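Local coordinates for inactive glucansucrase (Lactobacillus reuteri, PDB 5JBD), which belongs to glycosyl hydrolase family 70, contains a TIM-type barrel, is classed as an inactive glucansucrase and binds a calcium ion, at residues I97-N102 with N158-T163; T209-S214 with Q759-V764; Y786-T791 with S845-G850. All blocks are in the same frame, centred on the assembly; numbering follows the deposited sequence.

Contact 1: I97-N102 with N158-T163; sequences IKYFVN and NSFAAT
Y99 lays its ring on the backbone of the opposite helix at F160. F160 CA sits 4.0 Å from the ring centroid and only 12° off the ring normal, a CH-pi contact over the face, with F160 CB over that face as well. The CB of Y99 points toward the partner helix, and CG is anti to the backbone N. The two aromatic side chains slide past each other in opposite directions, their planes inclined at 55°, and F160 CD1 ends 3.6 Å from Y99 CB. Tyrosine suits this half-buried place: its flat carbon ring covers the helix, while its OH extends past the backbone to lie 3.2 Å from S159 CB. The hydroxyl of S159 is engaged within its own helix, at N155 O. F100, fully apolar and buried, brings the edge of its ring to F160 CB, with CE1 4.2 Å away. T163 OG1 turns back to a lone pair of F160 O (2.7 Å), leaving its methyl CG2 near the tyrosine ring. Segments 97-101 and 158-162, parts of helices 90-101 and 151-162, run at 136° to each other; F96 meets F160 edge-to-face, and helix 126-147 packs against F100 through L136 and I140.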
loop_
_atom_site.group_PDB
_atom_site.type_symbol
_atom_site.label_atom_id
_atom_site.label_comp_id
_atom_site.label_asym_id
_atom_site.label_seq_id
_atom_site.Cartn_x
_atom_site.Cartn_y
_atom_site.Cartn_z
ATOM N N ILE A 97 -25.824 26.991 -21.115
ATOM C CA ILE A 97 -26.682 28.183 -21.130
ATOM C C ILE A 97 -27.688 28.144 -19.974
ATOM O O ILE A 97 -27.784 29.103 -19.195
ATOM C CB ILE A 97 -27.383 28.361 -22.511
ATOM C CG1 ILE A 97 -26.337 28.687 -23.593
ATOM C CG2 ILE A 97 -28.436 29.470 -22.467
ATOM C CD1 ILE A 97 -26.809 28.480 -25.023
ATOM N N LYS A 98 -28.407 27.029 -19.868
ATOM C CA LYS A 98 -29.351 26.772 -18.767
ATOM C C LYS A 98 -28.719 26.913 -17.386
ATOM O O LYS A 98 -29.263 27.594 -16.522
ATOM C CB LYS A 98 -29.935 25.353 -18.871
ATOM C CG LYS A 98 -31.026 25.171 -19.914
ATOM C CD LYS A 98 -31.797 23.851 -19.712
ATOM C CE LYS A 98 -32.864 23.770 -18.629
ATOM N NZ LYS A 98 -33.941 22.783 -18.946
ATOM N N TYR A 99 -27.580 26.253 -17.194
ATOM C CA TYR A 99 -26.882 26.262 -15.908
ATOM C C TYR A 99 -26.473 27.686 -15.499
ATOM O O TYR A 99 -26.793 28.139 -14.384
ATOM C CB TYR A 99 -25.663 25.329 -15.925
ATOM C CG TYR A 99 -24.989 25.230 -14.568
ATOM C CD1 TYR A 99 -24.026 26.163 -14.177
ATOM C CD2 TYR A 99 -25.353 24.254 -13.656
ATOM C CE1 TYR A 99 -23.436 26.117 -12.924
ATOM C CE2 TYR A 99 -24.749 24.184 -12.402
ATOM C CZ TYR A 99 -23.804 25.121 -12.041
ATOM O OH TYR A 99 -23.208 25.076 -10.803
ATOM N N PHE A 100 -25.817 28.406 -16.407
ATOM C CA PHE A 100 -25.379 29.768 -16.095
ATOM C C PHE A 100 -26.523 30.733 -15.819
ATOM O O PHE A 100 -26.495 31.459 -14.823
ATOM C CB PHE A 100 -24.397 30.301 -17.143
ATOM C CG PHE A 100 -22.968 29.994 -16.792
ATOM C CD1 PHE A 100 -22.542 28.687 -16.724
ATOM C CD2 PHE A 100 -22.078 31.003 -16.449
ATOM C CE1 PHE A 100 -21.240 28.380 -16.360
ATOM C CE2 PHE A 100 -20.776 30.705 -16.085
ATOM C CZ PHE A 100 -20.356 29.391 -16.044
ATOM N N VAL A 101 -27.565 30.699 -16.646
ATOM C CA VAL A 101 -28.722 31.584 -16.432
ATOM C C VAL A 101 -29.380 31.292 -15.060
ATOM O O VAL A 101 -29.846 32.223 -14.398
ATOM C CB VAL A 101 -29.722 31.522 -17.618
ATOM C CG1 VAL A 101 -31.028 32.237 -17.295
ATOM C CG2 VAL A 101 -29.098 32.136 -18.867
ATOM N N ASN A 102 -29.356 30.029 -14.620
ATOM C CA ASN A 102 -29.887 29.635 -13.299
ATOM C C ASN A 102 -28.922 29.788 -12.102
ATOM O O ASN A 102 -29.326 29.535 -10.965
ATOM C CB ASN A 102 -30.435 28.197 -13.347
ATOM C CG ASN A 102 -31.860 28.137 -13.864
ATOM O OD1 ASN A 102 -32.807 28.394 -13.118
ATOM N ND2 ASN A 102 -32.020 27.807 -15.145
ATOM N N ASN A 158 -16.234 25.136 -12.982
ATOM C CA ASN A 158 -15.942 23.863 -12.301
ATOM C C ASN A 158 -17.224 23.188 -11.798
ATOM O O ASN A 158 -17.396 21.989 -11.977
ATOM C CB ASN A 158 -14.954 24.058 -11.144
ATOM C CG ASN A 158 -13.564 24.464 -11.613
ATOM O OD1 ASN A 158 -13.151 24.162 -12.731
ATOM N ND2 ASN A 158 -12.844 25.188 -10.758
ATOM N N SER A 159 -18.135 23.970 -11.220
ATOM C CA SER A 159 -19.437 23.444 -10.789
ATOM C C SER A 159 -20.277 22.941 -11.968
ATOM O O SER A 159 -20.846 21.850 -11.895
ATOM C CB SER A 159 -20.208 24.491 -9.991
ATOM O OG SER A 159 -19.441 24.903 -8.880
ATOM N N PHE A 160 -20.327 23.707 -13.061
ATOM C CA PHE A 160 -21.015 23.237 -14.273
ATOM C C PHE A 160 -20.427 21.948 -14.813
ATOM O O PHE A 160 -21.169 20.994 -15.085
ATOM C CB PHE A 160 -21.004 24.273 -15.403
ATOM C CG PHE A 160 -21.490 23.716 -16.719
ATOM C CD1 PHE A 160 -22.821 23.348 -16.875
ATOM C CD2 PHE A 160 -20.616 23.521 -17.787
ATOM C CE1 PHE A 160 -23.282 22.814 -18.073
ATOM C CE2 PHE A 160 -21.069 22.997 -18.991
ATOM C CZ PHE A 160 -22.405 22.641 -19.136
ATOM N N ALA A 161 -19.100 21.908 -14.949
ATOM C CA ALA A 161 -18.432 20.737 -15.538
ATOM C C ALA A 161 -18.732 19.462 -14.769
ATOM O O ALA A 161 -18.964 18.423 -15.371
ATOM C CB ALA A 161 -16.937 20.951 -15.623
ATOM N N ALA A 162 -18.795 19.571 -13.444
ATOM C CA ALA A 162 -19.145 18.434 -12.558
ATOM C C ALA A 162 -20.540 17.836 -12.800
ATOM O O ALA A 162 -20.780 16.697 -12.420
ATOM C CB ALA A 162 -18.994 18.836 -11.095
ATOM N N THR A 163 -21.445 18.587 -13.426
ATOM C CA THR A 163 -22.779 18.079 -13.794
ATOM C C THR A 163 -22.847 17.414 -15.183
ATOM O O THR A 163 -23.875 16.854 -15.539
ATOM C CB THR A 163 -23.849 19.198 -13.743
ATOM O OG1 THR A 163 -23.715 20.066 -14.884
ATOM C CG2 THR A 163 -23.757 20.016 -12.442
#

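Contact 2: T209-S214 with Q759-V764; sequences TSYADS and QEAVTV
Two hydrogen bonds join T209 and Y211 to strand residues T763 and A761. The loop between strands 193-197 and 242-244, which carries 209-214, thereby packs on strand 758-767 of a six-stranded antiparallel sheet. The hydroxyls T209 OG1 and T763 OG1 lie 2.8 Å apart, on side chains that cross obliquely, and either could be the donor; T763 OG1 is also bonded to N199 ND2. Y211 OH donates to A761 O over a short 2.6 Å, tilted 20° from the carbonyl plane. CG of Y211 stands between the backbone N and the carbonyl carbon (chi1 49°). T209 C lies over the ring centre. A tyrosine suits the place, being long enough to bring a hydroxyl from the single 3-10 turn 210-212 to the strand.

Beside these bonds come contacts of carbon with oxygen. T209 CG2 rests 3.3 Å from A761 O, while E760 OE2 approaches the edge of the tyrosine ring, 3.4 Å from Y211 CD1. The extended glutamate slides past the ring in the opposite direction, and its other oxygen, OE1, is taken by T790 OG1 and A838 N.

Apolar packing is slight: A212 CB faces V762 CG1 at 4.3 Å, a small methyl letting the turn lie close to the strand. Within the turn, A212 N bonds to T209 O (2.8 Å).

The chemistry is therefore mainly polar although the site is buried. Hydroxyls pair with each other or with a main-chain carbonyl, the carboxylate finds its partners outside the two segments, and the ring-edge hydrogens, slightly positive, would suit the probably negative oxygen beside them.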
loop_
_atom_site.group_PDB
_atom_site.type_symbol
_atom_site.label_atom_id
_atom_site.label_comp_id
_atom_site.label_asym_id
_atom_site.label_seq_id
_atom_site.Cartn_x
_atom_site.Cartn_y
_atom_site.Cartn_z
ATOM N N THR A 209 -0.080 9.941 -29.476
ATOM C CA THR A 209 0.610 10.186 -28.202
ATOM C C THR A 209 1.927 9.407 -28.179
ATOM O O THR A 209 2.252 8.765 -27.177
ATOM C CB THR A 209 -0.276 9.772 -27.004
ATOM O OG1 THR A 209 -0.668 8.406 -27.160
ATOM C CG2 THR A 209 -1.516 10.652 -26.915
ATOM N N SER A 210 2.682 9.483 -29.280
ATOM C CA SER A 210 3.809 8.573 -29.510
ATOM C C SER A 210 4.964 8.743 -28.518
ATOM O O SER A 210 5.702 7.791 -28.274
ATOM C CB SER A 210 4.330 8.663 -30.951
ATOM O OG SER A 210 4.807 9.958 -31.257
ATOM N N TYR A 211 5.097 9.937 -27.947
ATOM C CA TYR A 211 6.017 10.195 -26.816
ATOM C C TYR A 211 5.748 9.254 -25.607
ATOM O O TYR A 211 6.645 9.008 -24.807
ATOM C CB TYR A 211 5.957 11.682 -26.374
ATOM C CG TYR A 211 4.529 12.147 -26.178
ATOM C CD1 TYR A 211 3.841 11.855 -25.007
ATOM C CD2 TYR A 211 3.839 12.809 -27.201
ATOM C CE1 TYR A 211 2.521 12.214 -24.842
ATOM C CE2 TYR A 211 2.503 13.163 -27.045
ATOM C CZ TYR A 211 1.853 12.859 -25.859
ATOM O OH TYR A 211 0.541 13.202 -25.655
ATOM N N ALA A 212 4.518 8.758 -25.465
ATOM C CA ALA A 212 4.154 7.805 -24.377
ATOM C C ALA A 212 4.159 6.323 -24.794
ATOM O O ALA A 212 3.764 5.454 -24.000
ATOM C CB ALA A 212 2.796 8.180 -23.789
ATOM N N ASP A 213 4.597 6.034 -26.023
ATOM C CA ASP A 213 4.693 4.664 -26.505
ATOM C C ASP A 213 5.784 3.882 -25.775
ATOM O O ASP A 213 6.748 4.464 -25.253
ATOM C CB ASP A 213 4.983 4.607 -28.009
ATOM C CG ASP A 213 3.802 5.040 -28.868
ATOM O OD1 ASP A 213 2.719 5.338 -28.328
ATOM O OD2 ASP A 213 3.975 5.088 -30.109
ATOM N N SER A 214 5.602 2.561 -25.719
ATOM C CA SER A 214 6.567 1.670 -25.103
ATOM C C SER A 214 6.608 0.328 -25.843
ATOM O O SER A 214 5.587 -0.165 -26.322
ATOM C CB SER A 214 6.234 1.471 -23.620
ATOM O OG SER A 214 7.044 0.470 -23.010
ATOM N N GLN A 759 -0.099 16.841 -15.973
ATOM C CA GLN A 759 -0.961 16.103 -16.893
ATOM C C GLN A 759 -0.263 15.823 -18.216
ATOM O O GLN A 759 0.611 16.591 -18.665
ATOM C CB GLN A 759 -2.261 16.845 -17.180
ATOM C CG GLN A 759 -3.281 16.736 -16.070
ATOM C CD GLN A 759 -4.526 17.563 -16.334
ATOM O OE1 GLN A 759 -4.502 18.790 -16.218
ATOM N NE2 GLN A 759 -5.616 16.899 -16.705
ATOM N N GLU A 760 -0.674 14.718 -18.832
ATOM C CA GLU A 760 -0.121 14.252 -20.088
ATOM C C GLU A 760 -1.253 13.653 -20.914
ATOM O O GLU A 760 -2.129 12.986 -20.368
ATOM C CB GLU A 760 0.961 13.205 -19.811
ATOM C CG GLU A 760 1.810 12.812 -21.018
ATOM C CD GLU A 760 2.866 11.763 -20.707
ATOM O OE1 GLU A 760 2.985 11.307 -19.536
ATOM O OE2 GLU A 760 3.582 11.377 -21.657
ATOM N N ALA A 761 -1.245 13.898 -22.223
ATOM C CA ALA A 761 -2.199 13.242 -23.110
ATOM C C ALA A 761 -1.707 11.820 -23.345
ATOM O O ALA A 761 -0.638 11.606 -23.926
ATOM C CB ALA A 761 -2.362 13.989 -24.427
ATOM N N VAL A 762 -2.481 10.859 -22.867
ATOM C CA VAL A 762 -2.194 9.432 -23.085
ATOM C C VAL A 762 -3.372 8.794 -23.804
ATOM O O VAL A 762 -4.498 9.273 -23.679
ATOM C CB VAL A 762 -1.925 8.686 -21.759
ATOM C CG1 VAL A 762 -0.555 9.052 -21.224
ATOM C CG2 VAL A 762 -2.991 8.975 -20.710
ATOM N N THR A 763 -3.112 7.736 -24.564
ATOM C CA THR A 763 -4.166 6.977 -25.210
ATOM C C THR A 763 -4.496 5.781 -24.310
ATOM O O THR A 763 -3.591 5.009 -23.941
ATOM C CB THR A 763 -3.744 6.541 -26.611
ATOM O OG1 THR A 763 -3.389 7.701 -27.380
ATOM C CG2 THR A 763 -4.881 5.811 -27.312
ATOM N N VAL A 764 -5.777 5.634 -23.948
ATOM C CA VAL A 764 -6.187 4.640 -22.938
ATOM C C VAL A 764 -7.373 3.747 -23.301
ATOM O O VAL A 764 -8.155 4.046 -24.199
ATOM C CB VAL A 764 -6.509 5.306 -21.580
ATOM C CG1 VAL A 764 -5.384 6.248 -21.157
ATOM C CG2 VAL A 764 -7.851 6.033 -21.598
#

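Contact 3: Y786-T791 with S845-G850; sequences YFAYTT and SLQNIG
I849 and Y786 form the apolar centre, where a loop packs on strand 784-791, an outer strand of a six-stranded antiparallel sheet. I849 CD1 lies over one face of the tyrosine ring, and CG1 is 3.7 Å from Y786 CE1. The branched isoleucine serves several neighbours at once: CG2 comes to the edge of the Y789 ring, while CD1 presses to 3.1 Å from the O of F787, the residue at the centre of an inverse gamma turn.

Farther out, Y786 OH accepts from Q847 N at 3.1 Å and is also bonded to E172 OE2. The same carboxylate receives the backbone N-H groups of N848, I849 and G850, so one acid gathers several N-H groups of the loop.

At the polar edge, Q847 uses its amide as a strand would use its backbone. OE1 accepts Y789 N on a lone pair at 2.8 Å, and NE2 donates to Y789 O at 3.1 Å with an N-H...O angle of 168°. The chain is extended beyond CG (chi2 -168°), giving glutamine the length to span the gap, and T844 OG1 is a further partner of NE2. G850 has backbone angles at which a CB would jam against the carbonyl O of I849. Its own carbonyl O accepts from a water, 3.1 Å away, which in turn accepts from F787 N at 3.0 Å.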
loop_
_atom_site.group_PDB
_atom_site.type_symbol
_atom_site.label_atom_id
_atom_site.label_comp_id
_atom_site.label_asym_id
_atom_site.label_seq_id
_atom_site.Cartn_x
_atom_site.Cartn_y
_atom_site.Cartn_z
ATOM N N TYR A 786 -6.832 10.754 -23.075
ATOM C CA TYR A 786 -7.222 11.005 -21.690
ATOM C C TYR A 786 -6.106 11.816 -21.040
ATOM O O TYR A 786 -4.918 11.515 -21.242
ATOM C CB TYR A 786 -7.347 9.633 -20.995
ATOM C CG TYR A 786 -7.791 9.591 -19.531
ATOM C CD1 TYR A 786 -9.044 10.062 -19.138
ATOM C CD2 TYR A 786 -6.980 9.006 -18.545
ATOM C CE1 TYR A 786 -9.460 9.984 -17.806
ATOM C CE2 TYR A 786 -7.389 8.920 -17.210
ATOM C CZ TYR A 786 -8.629 9.401 -16.839
ATOM O OH TYR A 786 -9.047 9.330 -15.515
ATOM N N PHE A 787 -6.470 12.839 -20.268
ATOM C CA PHE A 787 -5.482 13.753 -19.694
ATOM C C PHE A 787 -5.089 13.358 -18.269
ATOM O O PHE A 787 -5.308 14.092 -17.305
ATOM C CB PHE A 787 -5.993 15.201 -19.761
ATOM C CG PHE A 787 -6.309 15.682 -21.155
ATOM C CD1 PHE A 787 -5.411 15.487 -22.208
ATOM C CD2 PHE A 787 -7.480 16.379 -21.413
ATOM C CE1 PHE A 787 -5.695 15.948 -23.487
ATOM C CE2 PHE A 787 -7.764 16.856 -22.687
ATOM C CZ PHE A 787 -6.869 16.638 -23.727
ATOM N N ALA A 788 -4.470 12.186 -18.149
ATOM C CA ALA A 788 -4.096 11.636 -16.844
ATOM C C ALA A 788 -2.985 12.451 -16.239
ATOM O O ALA A 788 -2.129 12.975 -16.965
ATOM C CB ALA A 788 -3.642 10.188 -16.990
ATOM N N TYR A 789 -3.002 12.564 -14.916
ATOM C CA TYR A 789 -1.844 13.042 -14.161
ATOM C C TYR A 789 -0.816 11.913 -14.140
ATOM O O TYR A 789 -1.086 10.851 -13.586
ATOM C CB TYR A 789 -2.253 13.458 -12.747
ATOM C CG TYR A 789 -3.061 14.735 -12.743
ATOM C CD1 TYR A 789 -4.437 14.718 -12.949
ATOM C CD2 TYR A 789 -2.440 15.968 -12.597
ATOM C CE1 TYR A 789 -5.175 15.897 -12.971
ATOM C CE2 TYR A 789 -3.169 17.159 -12.608
ATOM C CZ TYR A 789 -4.534 17.114 -12.802
ATOM O OH TYR A 789 -5.257 18.276 -12.827
ATOM N N THR A 790 0.321 12.133 -14.798
ATOM C CA THR A 790 1.372 11.120 -14.956
ATOM C C THR A 790 2.806 11.590 -14.677
ATOM O O THR A 790 3.717 10.759 -14.583
ATOM C CB THR A 790 1.429 10.640 -16.410
ATOM O OG1 THR A 790 1.827 11.738 -17.229
ATOM C CG2 THR A 790 0.093 10.110 -16.890
ATOM N N THR A 791 3.022 12.903 -14.591
ATOM C CA THR A 791 4.343 13.456 -14.739
ATOM C C THR A 791 4.778 14.192 -13.469
ATOM O O THR A 791 4.032 15.007 -12.912
ATOM C CB THR A 791 4.397 14.341 -16.002
ATOM O OG1 THR A 791 4.077 13.532 -17.141
ATOM C CG2 THR A 791 5.776 14.964 -16.192
ATOM N N SER A 845 -5.326 3.832 -12.082
ATOM C CA SER A 845 -6.698 3.775 -11.605
ATOM C C SER A 845 -7.428 5.039 -12.069
ATOM O O SER A 845 -6.797 6.050 -12.362
ATOM C CB SER A 845 -6.774 3.627 -10.085
ATOM O OG SER A 845 -5.966 4.576 -9.412
ATOM N N LEU A 846 -8.750 4.963 -12.172
ATOM C CA LEU A 846 -9.534 6.069 -12.719
ATOM C C LEU A 846 -9.284 7.313 -11.870
ATOM O O LEU A 846 -9.291 7.240 -10.645
ATOM C CB LEU A 846 -11.025 5.725 -12.757
ATOM C CG LEU A 846 -11.451 4.433 -13.461
ATOM C CD1 LEU A 846 -12.969 4.308 -13.470
ATOM C CD2 LEU A 846 -10.883 4.324 -14.871
ATOM N N GLN A 847 -9.022 8.451 -12.521
ATOM C CA GLN A 847 -8.588 9.651 -11.799
ATOM C C GLN A 847 -9.697 10.668 -11.511
ATOM O O GLN A 847 -9.421 11.741 -10.963
ATOM C CB GLN A 847 -7.421 10.308 -12.548
ATOM C CG GLN A 847 -6.173 9.436 -12.570
ATOM C CD GLN A 847 -4.937 10.170 -13.056
ATOM O OE1 GLN A 847 -5.018 11.305 -13.524
ATOM N NE2 GLN A 847 -3.782 9.510 -12.984
ATOM N N ASN A 848 -10.935 10.328 -11.874
ATOM C CA ASN A 848 -12.117 11.159 -11.612
ATOM C C ASN A 848 -12.089 12.530 -12.332
ATOM O O ASN A 848 -12.541 13.522 -11.777
ATOM C CB ASN A 848 -12.330 11.370 -10.095
ATOM C CG ASN A 848 -12.509 10.070 -9.327
ATOM O OD1 ASN A 848 -11.855 9.848 -8.313
ATOM N ND2 ASN A 848 -13.395 9.214 -9.798
ATOM N N ILE A 849 -11.585 12.557 -13.566
ATOM C CA ILE A 849 -11.565 13.792 -14.385
ATOM C C ILE A 849 -12.509 13.793 -15.592
ATOM O O ILE A 849 -12.940 14.868 -16.042
ATOM C CB ILE A 849 -10.135 14.152 -14.847
ATOM C CG1 ILE A 849 -9.525 13.048 -15.718
ATOM C CG2 ILE A 849 -9.253 14.431 -13.634
ATOM C CD1 ILE A 849 -8.158 13.382 -16.260
ATOM N N GLY A 850 -12.797 12.615 -16.133
ATOM C CA GLY A 850 -13.699 12.452 -17.267
ATOM C C GLY A 850 -12.966 11.999 -18.512
ATOM O O GLY A 850 -11.802 12.356 -18.717
HETATM O O HOH W 1 -9.364 13.471 -20.179
#

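In the fold
From the N terminus, contact 1 closes first, bringing two helices together across 55 residues that are largely helical. Contact 2 then opens at 209-214 and closes only at 759-764, after 544 residues that include all eight strands of the parallel barrel sheet. Contact 3 follows, closing a shorter loop from 786-791 to 845-850. The three run in series, with neither nesting nor crossing. Contacts 2 and 3 share one antiparallel sheet, since strands 758-767 and 784-791 are neighbours in it, and V762 O lies 2.8 Å from Y786 N between them. Contact 1 stands apart in a helical region, its centre about 22 Å from that of contact 3.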